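Local coordinates for protein alcohol oxidase (Myceliophthora thermophila, PDB 6F74) that binds FAD as a VAO-type flavoprotein and probably oxidises an unidentified substrate with molecular oxygen as electron acceptor, at residues A[256-268]-A[275-289]. Numbering follows the deposited sequence.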
ATOM      1  N   GLY A 256       6.267  -2.109  -9.444  1.00 21.05           N
ATOM      2  CA  GLY A 256       6.711  -3.252  -8.653  1.00 21.06           C
ATOM      3  C   GLY A 256       6.233  -4.588  -9.194  1.00 21.35           C
ATOM      4  O   GLY A 256       6.983  -5.551  -9.302  1.00 21.75           O
ATOM      5  N   ALA A 257       4.975  -4.626  -9.558  1.00 21.21           N
ATOM      6  CA  ALA A 257       4.383  -5.830 -10.162  1.00 21.54           C
ATOM      7  C   ALA A 257       5.155  -6.305 -11.360  1.00 22.27           C
ATOM      8  O   ALA A 257       5.283  -7.503 -11.566  1.00 22.65           O
ATOM      9  CB  ALA A 257       2.951  -5.583 -10.562  1.00 21.40           C
ATOM     10  N   ASP A 258       5.662  -5.376 -12.155  1.00 22.54           N
ATOM     11  CA  ASP A 258       6.428  -5.728 -13.343  1.00 23.32           C
ATOM     12  C   ASP A 258       7.901  -6.037 -13.110  1.00 23.67           C
ATOM     13  O   ASP A 258       8.570  -6.455 -14.027  1.00 24.40           O
ATOM     14  CB  ASP A 258       6.230  -4.651 -14.429  1.00 23.56           C
ATOM     15  CG  ASP A 258       4.841  -4.695 -15.051  1.00 23.58           C
ATOM     16  OD1 ASP A 258       4.160  -5.761 -14.958  1.00 23.63           O
ATOM     17  OD2 ASP A 258       4.453  -3.672 -15.648  1.00 23.60           O
ATOM     18  N   GLN A 259       8.378  -5.846 -11.885  1.00 23.23           N
ATOM     19  CA  GLN A 259       9.705  -6.312 -11.486  1.00 23.59           C
ATOM     20  C   GLN A 259       9.742  -7.808 -11.230  1.00 23.86           C
ATOM     21  O   GLN A 259      10.798  -8.420 -11.312  1.00 24.43           O
ATOM     22  CB  GLN A 259      10.199  -5.557 -10.249  1.00 23.09           C
ATOM     23  CG  GLN A 259      10.217  -4.034 -10.393  1.00 22.83           C
ATOM     24  CD  GLN A 259      11.007  -3.531 -11.567  1.00 23.46           C
ATOM     25  OE1 GLN A 259      11.972  -4.132 -11.984  1.00 24.12           O
ATOM     26  NE2 GLN A 259      10.624  -2.368 -12.062  1.00 23.29           N
ATOM     27  N   VAL A 260       8.588  -8.405 -10.959  1.00 23.50           N
ATOM     28  CA  VAL A 260       8.524  -9.800 -10.540  1.00 23.66           C
ATOM     29  C   VAL A 260       8.789 -10.709 -11.741  1.00 24.53           C
ATOM     30  O   VAL A 260       8.044 -10.704 -12.710  1.00 24.74           O
ATOM     31  CB  VAL A 260       7.165 -10.152  -9.893  1.00 23.06           C
ATOM     32  CG1 VAL A 260       7.158 -11.595  -9.382  1.00 23.23           C
ATOM     33  CG2 VAL A 260       6.844  -9.213  -8.740  1.00 22.28           C
ATOM     34  N   LEU A 261       9.857 -11.494 -11.641  1.00 25.10           N
ATOM     35  CA  LEU A 261      10.267 -12.429 -12.693  1.00 26.05           C
ATOM     36  C   LEU A 261       9.681 -13.818 -12.513  1.00 26.19           C
ATOM     37  O   LEU A 261       9.384 -14.510 -13.498  1.00 26.82           O
ATOM     38  CB  LEU A 261      11.777 -12.540 -12.697  1.00 26.71           C
ATOM     39  CG  LEU A 261      12.497 -11.271 -13.151  1.00 26.82           C
ATOM     40  CD1 LEU A 261      13.950 -11.307 -12.700  1.00 27.29           C
ATOM     41  CD2 LEU A 261      12.344 -11.096 -14.678  1.00 27.47           C
ATOM     42  N   GLU A 262       9.572 -14.234 -11.252  1.00 25.68           N
ATOM     43  CA  GLU A 262       8.949 -15.484 -10.862  1.00 25.68           C
ATOM     44  C   GLU A 262       8.675 -15.498  -9.375  1.00 24.91           C
ATOM     45  O   GLU A 262       9.130 -14.599  -8.642  1.00 24.48           O
ATOM     46  CB  GLU A 262       9.833 -16.692 -11.240  1.00 26.63           C
ATOM     47  CG  GLU A 262      11.176 -16.814 -10.576  1.00 26.93           C
ATOM     48  CD  GLU A 262      11.982 -17.960 -11.161  1.00 28.02           C
ATOM     49  OE1 GLU A 262      12.150 -18.000 -12.388  1.00 28.74           O
ATOM     50  OE2 GLU A 262      12.417 -18.859 -10.396  1.00 28.21           O
ATOM     51  N   ALA A 263       7.924 -16.514  -8.941  1.00 24.78           N
ATOM     52  CA  ALA A 263       7.604 -16.708  -7.533  1.00 24.14           C
ATOM     53  C   ALA A 263       7.502 -18.206  -7.212  1.00 24.48           C
ATOM     54  O   ALA A 263       7.202 -19.013  -8.082  1.00 25.02           O
ATOM     55  CB  ALA A 263       6.293 -15.999  -7.189  1.00 23.35           C
ATOM     56  N   GLN A 264       7.737 -18.543  -5.950  1.00 24.18           N
ATOM     57  CA  GLN A 264       7.337 -19.817  -5.395  1.00 24.26           C
ATOM     58  C   GLN A 264       6.115 -19.508  -4.546  1.00 23.42           C
ATOM     59  O   GLN A 264       6.115 -18.541  -3.786  1.00 22.85           O
ATOM     60  CB  GLN A 264       8.438 -20.411  -4.531  1.00 24.57           C
ATOM     61  CG  GLN A 264       9.716 -20.833  -5.268  1.00 25.53           C
ATOM     62  CD  GLN A 264       9.467 -21.936  -6.248  1.00 26.23           C
ATOM     63  OE1 GLN A 264       8.917 -22.973  -5.907  1.00 26.26           O
ATOM     64  NE2 GLN A 264       9.871 -21.727  -7.481  1.00 26.84           N
ATOM     65  N   ILE A 265       5.073 -20.324  -4.728  1.00 23.42           N
ATOM     66  CA  ILE A 265       3.784 -20.105  -4.119  1.00 22.76           C
ATOM     67  C   ILE A 265       3.218 -21.428  -3.637  1.00 22.86           C
ATOM     68  O   ILE A 265       3.198 -22.404  -4.404  1.00 23.47           O
ATOM     69  CB  ILE A 265       2.783 -19.486  -5.116  1.00 22.67           C
ATOM     70  CG1 ILE A 265       3.317 -18.149  -5.653  1.00 22.59           C
ATOM     71  CG2 ILE A 265       1.447 -19.244  -4.431  1.00 22.05           C
ATOM     72  CD1 ILE A 265       2.467 -17.506  -6.727  1.00 22.61           C
ATOM     73  N   MET A 266       2.757 -21.446  -2.385  1.00 22.33           N
ATOM     74  CA  MET A 266       2.031 -22.581  -1.822  1.00 22.33           C
ATOM     75  C   MET A 266       0.537 -22.359  -2.059  1.00 22.00           C
ATOM     76  O   MET A 266      -0.059 -21.377  -1.591  1.00 21.44           O
ATOM     77  CB  MET A 266       2.334 -22.747  -0.336  1.00 22.01           C
ATOM     78  CG  MET A 266       1.599 -23.922   0.320  1.00 22.02           C
ATOM     79  SD  MET A 266       2.001 -24.234   2.079  1.00 21.76           S
ATOM     80  CE  MET A 266       3.782 -24.235   2.019  1.00 22.28           C
ATOM     81  N   LEU A 267      -0.063 -23.277  -2.803  1.00 22.43           N
ATOM     82  CA  LEU A 267      -1.473 -23.164  -3.150  1.00 22.28           C
ATOM     83  C   LEU A 267      -2.325 -23.605  -1.971  1.00 21.89           C
ATOM     84  O   LEU A 267      -1.802 -24.201  -1.025  1.00 21.84           O
ATOM     85  CB  LEU A 267      -1.787 -24.000  -4.402  1.00 22.99           C
ATOM     86  CG  LEU A 267      -0.953 -23.742  -5.663  1.00 23.54           C
ATOM     87  CD1 LEU A 267      -1.380 -24.659  -6.798  1.00 24.30           C
ATOM     88  CD2 LEU A 267      -1.047 -22.299  -6.109  1.00 23.22           C
ATOM     89  N   ALA A 268      -3.628 -23.310  -2.019  1.00 21.67           N
ATOM     90  CA  ALA A 268      -4.578 -23.751  -0.985  1.00 21.38           C
ATOM     91  C   ALA A 268      -4.538 -25.264  -0.745  1.00 21.76           C
ATOM     92  O   ALA A 268      -4.744 -25.726   0.381  1.00 21.54           O
ATOM     93  CB  ALA A 268      -5.987 -23.332  -1.381  1.00 21.31           C
ATOM     94  N   ALA A 275       5.646 -20.068 -10.314  1.00 25.93           N
ATOM     95  CA  ALA A 275       4.825 -19.222 -11.169  1.00 25.80           C
ATOM     96  C   ALA A 275       5.742 -18.253 -11.908  1.00 26.10           C
ATOM     97  O   ALA A 275       6.382 -17.393 -11.283  1.00 25.67           O
ATOM     98  CB  ALA A 275       3.794 -18.451 -10.362  1.00 24.84           C
ATOM     99  N   ASN A 276       5.813 -18.417 -13.226  1.00 26.89           N
ATOM    100  CA  ASN A 276       6.559 -17.498 -14.073  1.00 27.25           C
ATOM    101  C   ASN A 276       6.043 -17.572 -15.524  1.00 27.97           C
ATOM    102  O   ASN A 276       4.964 -18.140 -15.780  1.00 28.03           O
ATOM    103  CB  ASN A 276       8.095 -17.681 -13.896  1.00 27.74           C
ATOM    104  CG  ASN A 276       8.651 -18.965 -14.474  1.00 28.79           C
ATOM    105  OD1 ASN A 276       7.975 -19.702 -15.181  1.00 29.26           O
ATOM    106  ND2 ASN A 276       9.920 -19.238 -14.165  1.00 29.23           N
ATOM    107  N   HIS A 277       6.825 -17.047 -16.459  1.00 28.58           N
ATOM    108  CA  HIS A 277       6.413 -16.951 -17.853  1.00 29.30           C
ATOM    109  C   HIS A 277       6.207 -18.331 -18.482  1.00 30.22           C
ATOM    110  O   HIS A 277       5.394 -18.475 -19.403  1.00 30.68           O
ATOM    111  CB  HIS A 277       7.435 -16.122 -18.672  1.00 29.83           C
ATOM    112  CG  HIS A 277       7.698 -14.758 -18.105  1.00 29.02           C
ATOM    113  ND1 HIS A 277       8.453 -14.549 -16.965  1.00 28.48           N
ATOM    114  CD2 HIS A 277       7.293 -13.534 -18.512  1.00 28.70           C
ATOM    115  CE1 HIS A 277       8.483 -13.257 -16.685  1.00 27.85           C
ATOM    116  NE2 HIS A 277       7.791 -12.617 -17.612  1.00 27.96           N
ATOM    117  N   CYS A 278       6.914 -19.340 -17.961  1.00 30.52           N
ATOM    118  CA  CYS A 278       6.888 -20.699 -18.482  1.00 31.47           C
ATOM    119  C   CYS A 278       5.981 -21.641 -17.726  1.00 31.07           C
ATOM    120  O   CYS A 278       5.697 -22.731 -18.212  1.00 31.82           O
ATOM    121  CB  CYS A 278       8.307 -21.288 -18.437  1.00 32.22           C
ATOM    122  SG  CYS A 278       9.465 -20.438 -19.516  1.00 33.03           S
ATOM    123  N   GLU A 279       5.551 -21.271 -16.524  1.00 29.97           N
ATOM    124  CA  GLU A 279       4.856 -22.229 -15.657  1.00 29.61           C
ATOM    125  C   GLU A 279       3.791 -21.535 -14.825  1.00 28.49           C
ATOM    126  O   GLU A 279       4.026 -20.503 -14.219  1.00 27.76           O
ATOM    127  CB  GLU A 279       5.871 -22.968 -14.802  1.00 29.72           C
ATOM    128  CG  GLU A 279       5.319 -24.223 -14.149  1.00 29.70           C
ATOM    129  CD  GLU A 279       6.394 -25.018 -13.387  1.00 29.96           C
ATOM    130  OE1 GLU A 279       7.612 -24.723 -13.567  1.00 30.39           O
ATOM    131  OE2 GLU A 279       6.037 -25.867 -12.535  1.00 29.72           O
ATOM    132  N   ASN A 280       2.605 -22.107 -14.827  1.00 28.44           N
ATOM    133  CA  ASN A 280       1.425 -21.514 -14.208  1.00 27.55           C
ATOM    134  C   ASN A 280       1.335 -20.015 -14.518  1.00 27.14           C
ATOM    135  O   ASN A 280       1.180 -19.192 -13.622  1.00 26.28           O
ATOM    136  CB  ASN A 280       1.424 -21.795 -12.702  1.00 26.77           C
ATOM    137  CG  ASN A 280       1.467 -23.307 -12.380  1.00 27.20           C
ATOM    138  OD1 ASN A 280       2.369 -23.784 -11.700  1.00 27.22           O
ATOM    139  ND2 ASN A 280       0.469 -24.052 -12.861  1.00 27.59           N
ATOM    140  N   SER A 281       1.466 -19.677 -15.805  1.00 27.83           N
ATOM    141  CA  SER A 281       1.546 -18.290 -16.241  1.00 27.60           C
ATOM    142  C   SER A 281       0.273 -17.467 -15.920  1.00 26.89           C
ATOM    143  O   SER A 281       0.344 -16.246 -15.795  1.00 26.40           O
ATOM    144  CB  SER A 281       1.853 -18.223 -17.739  1.00 28.60           C
ATOM    145  OG  SER A 281       0.787 -18.757 -18.521  1.00 29.15           O
ATOM    146  N   ASP A 282      -0.876 -18.139 -15.814  1.00 26.91           N
ATOM    147  CA  ASP A 282      -2.119 -17.474 -15.381  1.00 26.29           C
ATOM    148  C   ASP A 282      -2.063 -17.058 -13.919  1.00 25.29           C
ATOM    149  O   ASP A 282      -2.571 -15.985 -13.556  1.00 24.72           O
ATOM    150  CB  ASP A 282      -3.383 -18.301 -15.696  1.00 26.68           C
ATOM    151  CG  ASP A 282      -3.349 -19.731 -15.134  1.00 26.83           C
ATOM    152  OD1 ASP A 282      -2.285 -20.198 -14.687  1.00 26.80           O
ATOM    153  OD2 ASP A 282      -4.404 -20.421 -15.171  1.00 27.04           O
ATOM    154  N   LEU A 283      -1.456 -17.901 -13.078  1.00 25.15           N
ATOM    155  CA  LEU A 283      -1.207 -17.522 -11.683  1.00 24.30           C
ATOM    156  C   LEU A 283      -0.185 -16.374 -11.574  1.00 24.01           C
ATOM    157  O   LEU A 283      -0.313 -15.509 -10.717  1.00 23.31           O
ATOM    158  CB  LEU A 283      -0.765 -18.736 -10.866  1.00 24.32           C
ATOM    159  CG  LEU A 283      -0.282 -18.550  -9.417  1.00 23.61           C
ATOM    160  CD1 LEU A 283      -1.336 -18.012  -8.482  1.00 22.88           C
ATOM    161  CD2 LEU A 283       0.245 -19.892  -8.926  1.00 23.89           C
ATOM    162  N   PHE A 284       0.842 -16.412 -12.421  1.00 24.61           N
ATOM    163  CA  PHE A 284       1.923 -15.431 -12.427  1.00 24.49           C
ATOM    164  C   PHE A 284       1.393 -14.038 -12.786  1.00 24.17           C
ATOM    165  O   PHE A 284       1.761 -13.024 -12.167  1.00 23.62           O
ATOM    166  CB  PHE A 284       2.973 -15.931 -13.422  1.00 25.39           C
ATOM    167  CG  PHE A 284       4.146 -15.022 -13.615  1.00 25.45           C
ATOM    168  CD1 PHE A 284       4.902 -14.609 -12.534  1.00 24.94           C
ATOM    169  CD2 PHE A 284       4.550 -14.658 -14.900  1.00 26.15           C
ATOM    170  CE1 PHE A 284       6.022 -13.817 -12.729  1.00 25.09           C
ATOM    171  CE2 PHE A 284       5.663 -13.869 -15.104  1.00 26.28           C
ATOM    172  CZ  PHE A 284       6.409 -13.439 -14.018  1.00 25.75           C
ATOM    173  N   ARG A 285       0.500 -14.015 -13.777  1.00 24.56           N
ATOM    174  CA  ARG A 285      -0.171 -12.803 -14.189  1.00 24.36           C
ATOM    175  C   ARG A 285      -1.075 -12.261 -13.082  1.00 23.54           C
ATOM    176  O   ARG A 285      -1.044 -11.074 -12.795  1.00 23.10           O
ATOM    177  CB  ARG A 285      -0.974 -13.028 -15.474  1.00 25.07           C
ATOM    178  CG  ARG A 285      -1.648 -11.740 -15.974  1.00 24.95           C
ATOM    179  CD  ARG A 285      -2.450 -11.889 -17.268  1.00 25.73           C
ATOM    180  NE  ARG A 285      -3.367 -13.046 -17.273  1.00 26.04           N
ATOM    181  CZ  ARG A 285      -3.304 -14.096 -18.092  1.00 26.87           C
ATOM    182  NH1 ARG A 285      -2.309 -14.202 -18.986  1.00 27.53           N
ATOM    183  NH2 ARG A 285      -4.180 -15.093 -17.939  1.00 27.06           N
ATOM    184  N   ALA A 286      -1.858 -13.131 -12.469  1.00 23.39           N
ATOM    185  CA  ALA A 286      -2.761 -12.735 -11.374  1.00 22.70           C
ATOM    186  C   ALA A 286      -2.044 -12.037 -10.205  1.00 22.03           C
ATOM    187  O   ALA A 286      -2.501 -10.995  -9.716  1.00 21.57           O
ATOM    188  CB  ALA A 286      -3.509 -13.949 -10.869  1.00 22.73           C
ATOM    189  N   ILE A 287      -0.926 -12.599  -9.762  1.00 22.05           N
ATOM    190  CA  ILE A 287      -0.177 -11.979  -8.643  1.00 21.50           C
ATOM    191  C   ILE A 287       0.553 -10.694  -9.013  1.00 21.45           C
ATOM    192  O   ILE A 287       0.983  -9.963  -8.124  1.00 21.01           O
ATOM    193  CB  ILE A 287       0.804 -12.942  -7.945  1.00 21.57           C
ATOM    194  CG1 ILE A 287       1.918 -13.428  -8.883  1.00 22.25           C
ATOM    195  CG2 ILE A 287       0.046 -14.130  -7.388  1.00 21.53           C
ATOM    196  CD1 ILE A 287       3.170 -13.875  -8.123  1.00 22.30           C
ATOM    197  N   ARG A 288       0.717 -10.440 -10.315  1.00 21.97           N
ATOM    198  CA  ARG A 288       1.348  -9.219 -10.811  1.00 21.99           C
ATOM    199  C   ARG A 288       0.302  -8.190 -11.230  1.00 21.85           C
ATOM    200  O   ARG A 288       0.222  -7.804 -12.394  1.00 22.29           O
ATOM    201  CB  ARG A 288       2.272  -9.574 -11.983  1.00 22.73           C
ATOM    202  CG  ARG A 288       3.530 -10.324 -11.569  1.00 22.95           C
ATOM    203  CD  ARG A 288       4.404 -10.674 -12.757  1.00 23.78           C
ATOM    204  NE  ARG A 288       4.691  -9.497 -13.600  1.00 23.95           N
ATOM    205  CZ  ARG A 288       5.017  -9.529 -14.893  1.00 24.70           C
ATOM    206  NH1 ARG A 288       5.130 -10.675 -15.552  1.00 25.40           N
ATOM    207  NH2 ARG A 288       5.229  -8.397 -15.559  1.00 24.80           N
ATOM    208  N   GLY A 289      -0.493  -7.731 -10.270  1.00 21.28           N
ATOM    209  CA  GLY A 289      -1.528  -6.706 -10.504  1.00 21.14           C
ATOM    210  C   GLY A 289      -2.949  -7.064 -10.082  1.00 21.00           C
ATOM    211  O   GLY A 289      -3.813  -6.180 -10.004  1.00 20.85           O
TER
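Arg288 grips the short helix 256-259: NE donates to Ala257 O at 2.9 Å, and NH2 forms a salt bridge with Asp258 OD1, also 2.9 Å, the carboxylate and guanidinium planes standing 79° apart. A bend at chi3 (52°) swings the guanidinium back against this helix, while Val260 O lies over one of its faces. Ser486 and Asp484 also hold the guanidinium, and Ser487 and Arg494 the Asp258 carboxylate. A methionine in place of Arg288 would probably leave Asp258 without this charged mate and Ala257 O without its side-chain donor. Ala263 and Ala275 exchange backbone hydrogen bonds within the antiparallel hairpin of strands 260-266 and 272-276 in the FAD-binding domain; helix 281-287 runs at 108° to strand 260-266. Asn276 ND2 reaches Glu262 OE1 (3.1 Å) from above the carboxylate plane; Tyr188 and Ser190 also bind that oxygen. Asn276 OD1 accepts from Cys278 N in an Asx turn, and Asn192 also bonds the Asn276 amide. Among apolar contacts, Ile265 CD1 meets Leu283 CD2 (3.9 Å) and Ile287 CD1 (4.0 Å) tip to tip, near FAD-binding Val297. The Phe284 ring is sandwiched between Arg288 CD and Asn276 CA, its CZ 3.2 Å from Leu261 O.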